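Local coordinates for exoglucanase A (Cellulomonas fimi, PDB 7CBD), which hydrolyses the beta-1,4-glucosidic linkages of cellulose with inversion of anomeric configuration, releasing cellobiose from the non-reducing ends of the chains, at residues A[16-20]-A[71-76]; A[196-201]-A[262-266]; A[235-241]-A[323-328]; A[366-370]-A[415-420]; A[377-383]-A[411-415]. One frame throughout, in Å; residues are numbered along the deposited sequence. Where two conformers were deposited one is given.

Contact 1: A[16-20]-A[71-76]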
# COMPACT_ATOMS: atom_id res chain seq x y z
N TYR A 16 1.26 8.96 -13.06
CA TYR A 16 1.12 10.32 -12.56
C TYR A 16 2.09 10.60 -11.42
O TYR A 16 2.20 9.81 -10.49
CB TYR A 16 -0.30 10.52 -12.04
CG TYR A 16 -0.58 11.86 -11.38
CD1 TYR A 16 -0.63 13.02 -12.12
CD2 TYR A 16 -0.82 11.94 -10.01
CE1 TYR A 16 -0.91 14.24 -11.53
CE2 TYR A 16 -1.11 13.16 -9.40
CZ TYR A 16 -1.16 14.30 -10.17
OH TYR A 16 -1.44 15.53 -9.61
N VAL A 17 2.74 11.76 -11.48
CA VAL A 17 3.57 12.25 -10.39
C VAL A 17 2.84 13.39 -9.70
O VAL A 17 2.43 14.37 -10.36
CB VAL A 17 4.96 12.67 -10.89
CG1 VAL A 17 5.81 13.22 -9.75
CG2 VAL A 17 5.66 11.48 -11.54
N ASN A 18 2.65 13.27 -8.39
CA ASN A 18 1.86 14.21 -7.59
C ASN A 18 2.72 15.41 -7.21
O ASN A 18 3.64 15.28 -6.40
CB ASN A 18 1.35 13.46 -6.36
CG ASN A 18 0.60 14.35 -5.39
OD1 ASN A 18 0.49 15.57 -5.58
ND2 ASN A 18 0.06 13.75 -4.34
N PRO A 19 2.45 16.60 -7.77
CA PRO A 19 3.32 17.75 -7.48
C PRO A 19 3.26 18.21 -6.04
O PRO A 19 4.23 18.81 -5.56
CB PRO A 19 2.81 18.83 -8.44
CG PRO A 19 1.38 18.47 -8.67
CD PRO A 19 1.31 16.96 -8.64
N THR A 20 2.16 17.94 -5.33
CA THR A 20 2.08 18.32 -3.92
C THR A 20 3.01 17.47 -3.08
O THR A 20 3.76 17.99 -2.24
CB THR A 20 0.63 18.20 -3.45
OG1 THR A 20 -0.22 18.92 -4.35
CG2 THR A 20 0.46 18.75 -2.03
N PHE A 71 -7.95 18.84 -9.18
CA PHE A 71 -6.58 19.31 -9.37
C PHE A 71 -5.69 18.21 -9.93
O PHE A 71 -5.00 18.40 -10.93
CB PHE A 71 -6.06 19.81 -8.01
CG PHE A 71 -4.58 20.07 -7.95
CD1 PHE A 71 -4.03 21.23 -8.47
CD2 PHE A 71 -3.74 19.18 -7.30
CE1 PHE A 71 -2.67 21.49 -8.38
CE2 PHE A 71 -2.37 19.43 -7.20
CZ PHE A 71 -1.84 20.58 -7.74
N HIS A 72 -5.74 17.02 -9.32
CA HIS A 72 -4.89 15.92 -9.76
C HIS A 72 -5.30 15.39 -11.13
O HIS A 72 -4.43 15.07 -11.96
CB HIS A 72 -4.90 14.80 -8.72
CG HIS A 72 -4.27 15.21 -7.43
ND1 HIS A 72 -2.92 15.47 -7.32
CD2 HIS A 72 -4.81 15.46 -6.22
CE1 HIS A 72 -2.65 15.83 -6.07
NE2 HIS A 72 -3.78 15.84 -5.39
N LEU A 73 -6.60 15.26 -11.39
CA LEU A 73 -7.04 14.78 -12.70
C LEU A 73 -6.61 15.73 -13.81
O LEU A 73 -6.13 15.29 -14.87
CB LEU A 73 -8.55 14.57 -12.70
CG LEU A 73 -9.03 13.45 -11.77
CD1 LEU A 73 -10.53 13.56 -11.58
CD2 LEU A 73 -8.66 12.10 -12.35
N ASP A 74 -6.77 17.04 -13.58
CA ASP A 74 -6.30 18.03 -14.55
C ASP A 74 -4.79 17.94 -14.75
O ASP A 74 -4.30 18.02 -15.88
CB ASP A 74 -6.69 19.43 -14.10
CG ASP A 74 -8.18 19.69 -14.15
OD1 ASP A 74 -8.92 18.96 -14.86
OD2 ASP A 74 -8.62 20.65 -13.47
N ASN A 75 -4.03 17.81 -13.65
CA ASN A 75 -2.59 17.64 -13.78
C ASN A 75 -2.26 16.39 -14.58
O ASN A 75 -1.32 16.40 -15.39
CB ASN A 75 -1.94 17.51 -12.40
CG ASN A 75 -2.06 18.76 -11.56
OD1 ASN A 75 -2.33 19.85 -12.06
ND2 ASN A 75 -1.86 18.59 -10.25
N ALA A 76 -2.98 15.31 -14.32
CA ALA A 76 -2.73 14.06 -15.02
C ALA A 76 -2.96 14.19 -16.52
O ALA A 76 -2.18 13.66 -17.32
CB ALA A 76 -3.57 12.93 -14.43
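Y16 follows directly on the short strand 14-15 and sends its ring to the helix 69-83. Its CD1 lies 3.7 Å from CB of A76. Its hydroxyl is bonded twice: Y16 OH and H72 ND1 share a hydrogen bond of 2.7 Å, and N75 ND2 donates to Y16 OH at 3.2 Å. The Y16 and H72 rings meet rim to rim, with planes at 87°, and the hydroxyl joins the imidazole near its plane. N18 turns its side chain back to cap the helix 19-30. Its OD1 accepts from T20 N at 2.9 Å, an N-cap bond. In the distorted beta/alpha barrel of glycoside hydrolase family 6, this places the start of one helix against another that packs on the parallel strands 52-54 and 87-93; V52 and F89 of these strands also touch H72. N18 OD1 is 3.2 Å from H72 CE1 as well. P19 adds an apolar touch, with CG 4.0 Å from F71 CZ. T20 OG1 then lies 3.6 Å from F71 CE2.

Contact 2: A[196-201]-A[262-266]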
# COMPACT_ATOMS: atom_id res chain seq x y z
N SER A 196 1.49 -10.68 2.80
CA SER A 196 1.74 -12.05 3.22
C SER A 196 1.78 -12.20 4.74
O SER A 196 1.46 -13.28 5.25
CB SER A 196 3.04 -12.59 2.62
OG SER A 196 4.15 -11.76 2.91
N GLY A 197 2.18 -11.16 5.47
CA GLY A 197 2.21 -11.24 6.92
C GLY A 197 0.84 -11.23 7.57
O GLY A 197 0.74 -11.38 8.79
N TRP A 198 -0.22 -11.05 6.78
CA TRP A 198 -1.60 -11.11 7.25
C TRP A 198 -2.32 -12.33 6.69
O TRP A 198 -2.99 -13.05 7.45
CB TRP A 198 -2.30 -9.82 6.81
CG TRP A 198 -3.73 -9.63 7.27
CD1 TRP A 198 -4.43 -10.39 8.17
CD2 TRP A 198 -4.62 -8.60 6.84
NE1 TRP A 198 -5.70 -9.88 8.33
CE2 TRP A 198 -5.84 -8.79 7.52
CE3 TRP A 198 -4.49 -7.54 5.94
CZ2 TRP A 198 -6.93 -7.94 7.32
CZ3 TRP A 198 -5.57 -6.71 5.75
CH2 TRP A 198 -6.78 -6.92 6.43
N LEU A 199 -2.16 -12.61 5.40
CA LEU A 199 -3.00 -13.59 4.71
C LEU A 199 -2.22 -14.74 4.09
O LEU A 199 -2.82 -15.54 3.36
CB LEU A 199 -3.88 -12.90 3.66
CG LEU A 199 -4.71 -11.73 4.18
CD1 LEU A 199 -5.38 -10.99 3.04
CD2 LEU A 199 -5.74 -12.22 5.22
N GLY A 200 -0.92 -14.86 4.35
CA GLY A 200 -0.14 -15.88 3.66
C GLY A 200 -0.46 -17.31 4.06
O GLY A 200 -0.30 -18.23 3.25
N TRP A 201 -0.90 -17.51 5.30
CA TRP A 201 -1.32 -18.84 5.75
C TRP A 201 -2.45 -19.36 4.88
O TRP A 201 -3.38 -18.62 4.54
CB TRP A 201 -1.82 -18.76 7.20
CG TRP A 201 -0.77 -18.31 8.17
CD1 TRP A 201 0.08 -19.10 8.89
CD2 TRP A 201 -0.44 -16.95 8.52
NE1 TRP A 201 0.92 -18.33 9.66
CE2 TRP A 201 0.61 -17.01 9.46
CE3 TRP A 201 -0.94 -15.70 8.14
CZ2 TRP A 201 1.18 -15.86 10.02
CZ3 TRP A 201 -0.37 -14.56 8.69
CH2 TRP A 201 0.68 -14.65 9.61
N TYR A 262 7.83 -16.23 11.54
CA TYR A 262 6.95 -16.63 10.45
C TYR A 262 5.70 -17.40 10.89
O TYR A 262 4.74 -17.44 10.13
CB TYR A 262 7.71 -17.39 9.35
CG TYR A 262 8.63 -16.49 8.55
CD1 TYR A 262 8.14 -15.39 7.87
CD2 TYR A 262 9.99 -16.74 8.50
CE1 TYR A 262 8.98 -14.56 7.16
CE2 TYR A 262 10.84 -15.93 7.78
CZ TYR A 262 10.34 -14.84 7.11
OH TYR A 262 11.20 -14.03 6.41
N GLU A 263 5.70 -18.00 12.08
CA GLU A 263 4.47 -18.60 12.62
C GLU A 263 3.85 -19.61 11.65
O GLU A 263 2.63 -19.68 11.48
CB GLU A 263 3.44 -17.53 13.01
CG GLU A 263 3.91 -16.55 14.07
CD GLU A 263 2.91 -15.43 14.36
OE1 GLU A 263 2.03 -15.15 13.51
OE2 GLU A 263 3.01 -14.81 15.44
N TRP A 264 4.70 -20.40 10.99
CA TRP A 264 4.34 -21.49 10.06
C TRP A 264 3.89 -21.02 8.67
O TRP A 264 3.53 -21.86 7.84
CB TRP A 264 3.34 -22.50 10.64
CG TRP A 264 3.81 -23.17 11.92
CD1 TRP A 264 3.60 -22.74 13.20
CD2 TRP A 264 4.56 -24.39 12.02
NE1 TRP A 264 4.18 -23.62 14.09
CE2 TRP A 264 4.77 -24.63 13.39
CE3 TRP A 264 5.08 -25.29 11.09
CZ2 TRP A 264 5.47 -25.75 13.85
CZ3 TRP A 264 5.77 -26.40 11.55
CH2 TRP A 264 5.96 -26.61 12.92
N ASN A 265 3.90 -19.72 8.40
CA ASN A 265 3.53 -19.18 7.10
C ASN A 265 4.58 -19.58 6.05
O ASN A 265 5.78 -19.47 6.29
CB ASN A 265 3.53 -17.66 7.24
CG ASN A 265 2.77 -16.93 6.16
OD1 ASN A 265 2.58 -17.42 5.04
ND2 ASN A 265 2.34 -15.71 6.48
N PHE A 266 4.12 -20.04 4.87
CA PHE A 266 5.03 -20.33 3.76
C PHE A 266 5.37 -19.10 2.92
O PHE A 266 6.26 -19.19 2.06
CB PHE A 266 4.44 -21.37 2.81
CG PHE A 266 4.56 -22.79 3.29
CD1 PHE A 266 5.74 -23.49 3.13
CD2 PHE A 266 3.47 -23.42 3.86
CE1 PHE A 266 5.83 -24.81 3.56
CE2 PHE A 266 3.56 -24.73 4.29
CZ PHE A 266 4.75 -25.43 4.13
O HOH W 1 1.39 -20.38 3.87
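A type I' beta turn, Y262 to N265, docks on the short helix 196-199 and the residues after it in this family 6 catalytic domain. E263 and W264 occupy the turn corners with positive phi, and N265 N closes it on Y262 O at 3.0 Å. W201, at the N-cap position of helix 202-218, takes the m rotamer with chi2 near -92°. This brings the indole alongside the turn, and W201 NE1 donates to E263 O at 2.8 Å. N265 CB sits over the W201 five-membered ring, 3.9 Å from the centroid, in a CH-pi contact. The t rotamer of N265 (chi1) directs its amide to the S196 carbonyl, where N265 ND2 donates to S196 O at 2.9 Å. S196 O also accepts from G200 N at 3.0 Å, so it serves both its own segment and the docked loop. G200 leaves space for the amide: a CB there would clash with N265 OD1. The S196 hydroxyl, in the p rotamer, is hydrogen-bonded to E270, and the E263 carboxylate is hydrogen-bonded to H330. One water donates to G200 O at 2.8 Å and accepts from F266 N at 2.9 Å.

Contact 3: A[235-241]-A[323-328]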
# COMPACT_ATOMS: atom_id res chain seq x y z
N ASN A 235 2.20 -1.06 3.71
CA ASN A 235 2.93 -2.00 4.55
C ASN A 235 4.38 -2.05 4.11
O ASN A 235 4.82 -1.30 3.23
CB ASN A 235 2.25 -3.37 4.58
CG ASN A 235 2.45 -4.10 5.90
OD1 ASN A 235 3.50 -4.71 6.14
ND2 ASN A 235 1.46 -4.03 6.78
N THR A 236 5.14 -2.94 4.74
CA THR A 236 6.58 -3.00 4.57
C THR A 236 7.10 -4.41 4.29
O THR A 236 8.31 -4.59 4.19
CB THR A 236 7.31 -2.42 5.79
OG1 THR A 236 6.94 -3.16 6.96
CG2 THR A 236 6.95 -0.96 5.99
N THR A 237 6.23 -5.40 4.13
CA THR A 237 6.71 -6.75 3.91
C THR A 237 7.57 -6.78 2.65
O THR A 237 7.16 -6.23 1.62
CB THR A 237 5.51 -7.68 3.78
OG1 THR A 237 4.76 -7.62 5.00
CG2 THR A 237 5.97 -9.11 3.53
N PRO A 238 8.76 -7.38 2.70
CA PRO A 238 9.69 -7.24 1.57
C PRO A 238 9.15 -7.83 0.28
O PRO A 238 8.35 -8.77 0.28
CB PRO A 238 10.95 -7.98 2.02
CG PRO A 238 10.56 -8.77 3.20
CD PRO A 238 9.39 -8.07 3.84
N LEU A 239 9.63 -7.27 -0.82
CA LEU A 239 9.34 -7.83 -2.13
C LEU A 239 9.86 -9.26 -2.23
O LEU A 239 9.14 -10.18 -2.64
CB LEU A 239 9.97 -6.94 -3.20
CG LEU A 239 9.64 -7.28 -4.65
CD1 LEU A 239 8.14 -7.13 -4.91
CD2 LEU A 239 10.44 -6.41 -5.60
N GLU A 240 11.12 -9.46 -1.84
CA GLU A 240 11.74 -10.78 -1.79
C GLU A 240 12.60 -10.87 -0.54
O GLU A 240 13.18 -9.87 -0.09
CB GLU A 240 12.63 -11.05 -3.01
CG GLU A 240 11.87 -11.33 -4.28
CD GLU A 240 12.71 -12.02 -5.33
OE1 GLU A 240 13.61 -11.36 -5.89
OE2 GLU A 240 12.48 -13.22 -5.60
N GLU A 241 12.67 -12.07 0.03
CA GLU A 241 13.66 -12.38 1.05
C GLU A 241 14.82 -13.09 0.36
O GLU A 241 14.73 -14.29 0.10
CB GLU A 241 13.06 -13.26 2.14
CG GLU A 241 12.21 -12.50 3.16
CD GLU A 241 13.04 -11.61 4.09
OE1 GLU A 241 14.29 -11.60 3.98
OE2 GLU A 241 12.44 -10.91 4.93
N ASN A 323 18.99 -13.70 9.09
CA ASN A 323 18.97 -13.73 7.63
C ASN A 323 17.78 -13.03 6.99
O ASN A 323 17.80 -12.82 5.78
CB ASN A 323 19.07 -15.18 7.13
CG ASN A 323 20.42 -15.79 7.43
OD1 ASN A 323 21.46 -15.18 7.15
ND2 ASN A 323 20.43 -17.00 7.99
N ARG A 324 16.76 -12.67 7.76
CA ARG A 324 15.62 -11.95 7.20
C ARG A 324 15.97 -10.49 6.96
O ARG A 324 16.65 -9.86 7.78
CB ARG A 324 14.41 -12.05 8.13
CG ARG A 324 14.57 -11.49 9.55
CD ARG A 324 13.29 -11.79 10.30
NE ARG A 324 13.34 -11.76 11.77
CZ ARG A 324 12.99 -10.72 12.52
NH1 ARG A 324 12.66 -9.57 11.96
NH2 ARG A 324 13.00 -10.84 13.84
N VAL A 325 15.51 -9.95 5.83
CA VAL A 325 15.69 -8.52 5.60
C VAL A 325 14.61 -7.71 6.31
O VAL A 325 14.87 -6.58 6.72
CB VAL A 325 15.83 -8.16 4.11
CG1 VAL A 325 16.96 -8.96 3.47
CG2 VAL A 325 14.52 -8.36 3.36
N ASP A 326 13.40 -8.26 6.45
CA ASP A 326 12.37 -7.58 7.24
C ASP A 326 12.85 -7.56 8.69
O ASP A 326 12.96 -8.61 9.32
CB ASP A 326 11.07 -8.36 7.12
CG ASP A 326 9.88 -7.62 7.72
OD1 ASP A 326 10.06 -6.81 8.66
OD2 ASP A 326 8.75 -7.87 7.26
N ARG A 327 13.15 -6.37 9.20
CA ARG A 327 13.71 -6.22 10.54
C ARG A 327 12.66 -5.90 11.60
O ARG A 327 13.01 -5.55 12.73
CB ARG A 327 14.83 -5.17 10.56
CG ARG A 327 15.95 -5.37 9.54
CD ARG A 327 16.54 -6.77 9.58
NE ARG A 327 17.02 -7.13 10.91
CZ ARG A 327 17.41 -8.35 11.26
NH1 ARG A 327 17.81 -8.58 12.50
NH2 ARG A 327 17.38 -9.36 10.39
N ARG A 328 11.37 -6.00 11.27
CA ARG A 328 10.34 -5.70 12.25
C ARG A 328 10.37 -6.68 13.42
O ARG A 328 10.91 -7.79 13.34
CB ARG A 328 8.97 -5.77 11.59
CG ARG A 328 8.66 -4.58 10.72
CD ARG A 328 7.27 -4.68 10.16
NE ARG A 328 7.20 -5.68 9.11
CZ ARG A 328 6.13 -5.89 8.35
NH1 ARG A 328 5.01 -5.20 8.56
NH2 ARG A 328 6.17 -6.81 7.39
O HOH W 2 16.52 -12.86 3.26
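Two loops make a buried contact here beside the predicted active site of the family 6 catalytic domain. Segment 235-241 follows strand 228-231 of the sheet, and 323-328 follows helix 316-323. The side chain of T236 is about 6 Å from that of D371, the predicted nucleophile, and that of N235 is about 9 Å from that of D149, the predicted proton donor. R328 reaches across to 235-241. Its NH1 donates to N235 OD1 at 2.9 Å and its NH2 to T237 OG1 at 2.9 Å, while T236 OG1 lies over one face of the guanidinium, 3.2 Å from R328 CZ. The arginine is held from its own loop by a salt bridge, R328 NH2 to D326 OD2 at 2.8 Å. D326 OD1 also accepts from R328 N at 3.0 Å, forming an Asx turn. T237 OG1 has a further hydrogen bond to H195, and R328 NH1 one to A333 O. At the other end, E241 binds two successive amides: V325 N donates to E241 OE1 at 2.8 Å and D326 N to E241 OE2 at 3.2 Å. A water bridges E241 OE1 and N323 O. Between the polar ends, P238 CB packs 3.8 Å from V325 CG2. The R328 charge is thus met by D326, whereas the E241 carboxylate is met by backbone amides. Polar bonds join the loops at both ends, near the predicted catalytic residues.

Contact 4: A[366-370]-A[415-420]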
# COMPACT_ATOMS: atom_id res chain seq x y z
N PRO A 366 2.47 7.08 -0.08
CA PRO A 366 3.56 8.00 -0.46
C PRO A 366 4.64 8.03 0.62
O PRO A 366 4.35 8.36 1.78
CB PRO A 366 2.86 9.37 -0.57
CG PRO A 366 1.36 9.05 -0.61
CD PRO A 366 1.24 7.83 0.27
N PRO A 367 5.88 7.68 0.28
CA PRO A 367 6.94 7.70 1.29
C PRO A 367 7.04 9.05 1.97
O PRO A 367 7.01 10.10 1.32
CB PRO A 367 8.21 7.38 0.48
CG PRO A 367 7.70 6.56 -0.67
CD PRO A 367 6.35 7.14 -1.02
N GLY A 368 7.16 9.02 3.30
CA GLY A 368 7.24 10.21 4.11
C GLY A 368 5.96 10.55 4.85
O GLY A 368 6.02 11.27 5.85
N GLU A 369 4.81 10.03 4.40
CA GLU A 369 3.56 10.26 5.11
C GLU A 369 3.41 9.26 6.25
O GLU A 369 3.60 8.05 6.06
CB GLU A 369 2.39 10.16 4.13
CG GLU A 369 2.38 11.31 3.14
CD GLU A 369 1.19 11.34 2.21
OE1 GLU A 369 0.28 10.50 2.34
OE2 GLU A 369 1.18 12.22 1.34
N SER A 370 3.05 9.76 7.42
CA SER A 370 2.90 8.92 8.60
C SER A 370 1.73 7.95 8.44
O SER A 370 0.76 8.21 7.72
CB SER A 370 2.62 9.81 9.81
OG SER A 370 2.44 9.04 10.98
N TRP A 415 3.54 14.83 7.16
CA TRP A 415 4.94 14.58 6.87
C TRP A 415 5.68 14.13 8.13
O TRP A 415 5.60 14.78 9.18
CB TRP A 415 5.61 15.83 6.31
CG TRP A 415 6.95 15.50 5.78
CD1 TRP A 415 8.15 15.73 6.38
CD2 TRP A 415 7.22 14.81 4.56
NE1 TRP A 415 9.16 15.23 5.60
CE2 TRP A 415 8.62 14.66 4.48
CE3 TRP A 415 6.42 14.30 3.53
CZ2 TRP A 415 9.23 14.04 3.41
CZ3 TRP A 415 7.04 13.68 2.46
CH2 TRP A 415 8.44 13.56 2.41
N PHE A 416 6.42 13.04 8.01
CA PHE A 416 7.12 12.42 9.14
C PHE A 416 8.62 12.54 8.86
O PHE A 416 9.21 11.70 8.19
CB PHE A 416 6.67 10.96 9.24
CG PHE A 416 7.01 10.30 10.55
CD1 PHE A 416 6.44 9.07 10.86
CD2 PHE A 416 7.89 10.87 11.46
CE1 PHE A 416 6.74 8.43 12.04
CE2 PHE A 416 8.19 10.22 12.66
CZ PHE A 416 7.62 9.00 12.95
N GLU A 417 9.22 13.60 9.42
CA GLU A 417 10.57 14.01 9.04
C GLU A 417 11.59 12.90 9.25
O GLU A 417 12.33 12.54 8.32
CB GLU A 417 10.97 15.24 9.85
CG GLU A 417 12.27 15.89 9.40
CD GLU A 417 12.10 16.75 8.16
OE1 GLU A 417 10.97 16.85 7.65
OE2 GLU A 417 13.10 17.34 7.70
N GLU A 418 11.66 12.35 10.47
CA GLU A 418 12.66 11.35 10.80
C GLU A 418 12.44 10.07 10.00
O GLU A 418 13.40 9.43 9.55
CB GLU A 418 12.62 11.04 12.29
CG GLU A 418 12.88 12.23 13.18
CD GLU A 418 11.61 12.79 13.77
OE1 GLU A 418 10.65 13.01 13.00
OE2 GLU A 418 11.58 13.02 15.00
N GLN A 419 11.17 9.69 9.84
CA GLN A 419 10.85 8.48 9.10
C GLN A 419 11.30 8.60 7.65
O GLN A 419 11.85 7.65 7.09
CB GLN A 419 9.36 8.21 9.18
CG GLN A 419 8.93 6.95 8.46
CD GLN A 419 7.43 6.81 8.44
OE1 GLN A 419 6.73 7.66 7.91
NE2 GLN A 419 6.93 5.73 9.04
N PHE A 420 11.09 9.76 7.02
CA PHE A 420 11.52 9.91 5.64
C PHE A 420 13.04 9.83 5.52
O PHE A 420 13.55 9.23 4.57
CB PHE A 420 11.00 11.20 5.01
CG PHE A 420 11.24 11.28 3.53
CD1 PHE A 420 10.63 10.39 2.66
CD2 PHE A 420 12.09 12.24 3.00
CE1 PHE A 420 10.84 10.46 1.30
CE2 PHE A 420 12.31 12.30 1.63
CZ PHE A 420 11.68 11.42 0.78
O HOH W 3 6.07 7.12 5.31
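This is a buried contact between the loop after strand 358-362, the last parallel strand of the sheet, and the start of helix 417-425. It lies near the predicted active site: the side chain of Q419 is about 5 Å from that of D371, the predicted nucleophile. A type II turn from P366 to E369 presents G368 to two aromatic rings. G368 CA lies over the W415 six-membered ring, 4.1 Å from its centroid, as a CH-pi contact. G368 CA is also 3.7 Å from F420 CD1. A CB on G368 would clash with W415 and crowd F420. The backbone supplies the direct bond, F416 N to G368 O at 2.8 Å, within a single beta bridge between E369 and W415. P367 CB packs 4.1 Å from F420 CE1. S370 OG approaches F416 CD1 at 4.0 Å and hydrogen-bonds to P410 O. A water accepts from G368 N at 3.0 Å and donates to E369 O and Q419 OE1, each at 2.7 Å. Q419 NE2 is taken by N336. Helix 19-30 covers W415 and F420 through V25. Without a side chain, G368 can lie against both rings, while direct and water-mediated bonds still satisfy G368 O, G368 N and E369 O.

Contact 5: A[377-383]-A[411-415]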
# COMPACT_ATOMS: atom_id res chain seq x y z
N ILE A 377 -2.38 12.84 20.58
CA ILE A 377 -2.19 14.29 20.45
C ILE A 377 -3.52 14.94 20.10
O ILE A 377 -4.26 14.42 19.24
CB ILE A 377 -1.11 14.60 19.41
CG1 ILE A 377 -0.63 16.05 19.53
CG2 ILE A 377 -1.56 14.26 17.99
CD1 ILE A 377 0.62 16.20 20.36
N PRO A 378 -3.88 16.05 20.74
CA PRO A 378 -5.07 16.80 20.31
C PRO A 378 -4.86 17.34 18.90
O PRO A 378 -3.76 17.77 18.54
CB PRO A 378 -5.17 17.93 21.34
CG PRO A 378 -4.39 17.44 22.52
CD PRO A 378 -3.28 16.62 21.95
N ASN A 379 -5.92 17.31 18.10
CA ASN A 379 -5.76 17.67 16.69
C ASN A 379 -7.08 18.13 16.09
O ASN A 379 -8.17 17.72 16.53
CB ASN A 379 -5.18 16.50 15.89
CG ASN A 379 -6.13 15.32 15.80
OD1 ASN A 379 -6.95 15.24 14.88
ND2 ASN A 379 -6.02 14.39 16.75
N ASP A 380 -6.97 18.98 15.07
CA ASP A 380 -8.12 19.53 14.36
C ASP A 380 -8.58 18.66 13.19
O ASP A 380 -9.30 19.14 12.31
CB ASP A 380 -7.84 20.96 13.90
CG ASP A 380 -6.65 21.07 12.94
OD1 ASP A 380 -6.03 20.03 12.62
OD2 ASP A 380 -6.33 22.20 12.52
N GLN A 381 -8.15 17.39 13.16
CA GLN A 381 -8.75 16.40 12.28
C GLN A 381 -9.73 15.50 13.01
O GLN A 381 -10.45 14.73 12.36
CB GLN A 381 -7.66 15.53 11.65
CG GLN A 381 -6.71 16.29 10.74
CD GLN A 381 -5.90 15.35 9.88
OE1 GLN A 381 -6.33 14.24 9.57
NE2 GLN A 381 -4.71 15.79 9.50
N GLY A 382 -9.79 15.57 14.34
CA GLY A 382 -10.59 14.63 15.09
C GLY A 382 -10.11 13.20 15.01
O GLY A 382 -10.87 12.28 15.31
N LYS A 383 -8.86 12.99 14.59
CA LYS A 383 -8.32 11.65 14.49
C LYS A 383 -8.06 11.07 15.87
O LYS A 383 -7.79 11.80 16.83
CB LYS A 383 -7.02 11.65 13.69
CG LYS A 383 -7.17 11.18 12.25
CD LYS A 383 -5.93 11.51 11.46
CE LYS A 383 -6.03 11.02 10.03
NZ LYS A 383 -5.08 11.75 9.15
N LEU A 411 -0.05 12.69 12.69
CA LEU A 411 -1.26 12.03 12.22
C LEU A 411 -1.03 11.41 10.85
O LEU A 411 -0.15 11.83 10.09
CB LEU A 411 -2.41 13.04 12.09
CG LEU A 411 -2.94 13.74 13.34
CD1 LEU A 411 -4.05 14.72 12.96
CD2 LEU A 411 -3.44 12.72 14.36
N ALA A 412 -1.83 10.39 10.54
CA ALA A 412 -1.74 9.74 9.24
C ALA A 412 -1.82 10.77 8.12
O ALA A 412 -2.65 11.68 8.14
CB ALA A 412 -2.89 8.74 9.10
N GLY A 413 -0.92 10.64 7.14
CA GLY A 413 -0.88 11.54 6.01
C GLY A 413 -0.00 12.76 6.19
O GLY A 413 0.32 13.42 5.20
N GLN A 414 0.38 13.08 7.42
CA GLN A 414 1.26 14.21 7.68
C GLN A 414 2.72 13.82 7.46
O GLN A 414 3.10 12.65 7.56
CB GLN A 414 1.05 14.71 9.11
CG GLN A 414 -0.35 15.24 9.38
CD GLN A 414 -0.67 16.46 8.53
OE1 GLN A 414 0.01 17.48 8.63
NE2 GLN A 414 -1.69 16.35 7.70
N TRP A 415 3.54 14.83 7.16
CA TRP A 415 4.94 14.58 6.87
C TRP A 415 5.68 14.13 8.13
O TRP A 415 5.60 14.78 9.18
CB TRP A 415 5.61 15.83 6.31
CG TRP A 415 6.95 15.50 5.78
CD1 TRP A 415 8.15 15.73 6.38
CD2 TRP A 415 7.22 14.81 4.56
NE1 TRP A 415 9.16 15.23 5.60
CE2 TRP A 415 8.62 14.66 4.48
CE3 TRP A 415 6.42 14.30 3.53
CZ2 TRP A 415 9.23 14.04 3.41
CZ3 TRP A 415 7.04 13.68 2.46
CH2 TRP A 415 8.44 13.56 2.41
O HOH W 4 -3.40 14.10 7.49
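Two surface loops of the family 6 catalytic domain come together here, near the predicted active site. Segment 411-415 contains a type II beta turn, L411 to Q414, closed by Q414 N to L411 O at 3.0 Å. L411 begins it and points its side chain into 377-383. Its CD1 lies 3.5 Å from N379 OD1 and 3.6 Å from Q381 CD. Its CD2 lies 3.8 Å from K383 CB and 4.4 Å from I377 CG2. Around it, 377-383 is held by N379: K383 N donates to N379 OD1 at 3.0 Å, and N379 ND2 donates to K383 O at 3.1 Å. A412 follows, with its side chain about 6 Å from that of D371, the predicted nucleophile. A412 O accepts from K383 NZ at 2.6 Å, the direct hydrogen bond between the loops. K383 reaches it with an extended side chain, and its NZ also donates to Q381 OE1 at 2.8 Å. G413 has a positive phi, as suits this corner of a type II turn. G413 and Q414 make backbone hydrogen bonds with S370. Q414 points toward 377-383, and its NE2 is 3.6 Å from Q381 NE2. A water settles this meeting of two amide nitrogens: it accepts from Q381 NE2 at 2.9 Å and from Q414 NE2 at 2.8 Å, and donates to A412 O at 2.6 Å.

How the contacts relate
Contacts 3 and 4 are buried, contacts 1 and 2 partly so, and contact 5 is at the surface. Contacts 4 and 5 share W415 and touch through S370, which pairs its backbone with G413 and Q414. Contacts 2 and 3 also touch, as S196 packs on T237 and Y262 on E241. Contact 1 lies on the opposite side of the chain's centre from these two. It turns on a tyrosine hydroxyl, and contact 2 on an asparagine and a tryptophan bonded to backbone carbonyls. Contact 3 buries an arginine salt-bridged to D326 and a carboxylate bound by backbone amides. Contact 4 relies on aromatic rings, contact 5 on a lysine and water. Contacts 3, 4 and 5 all approach D371.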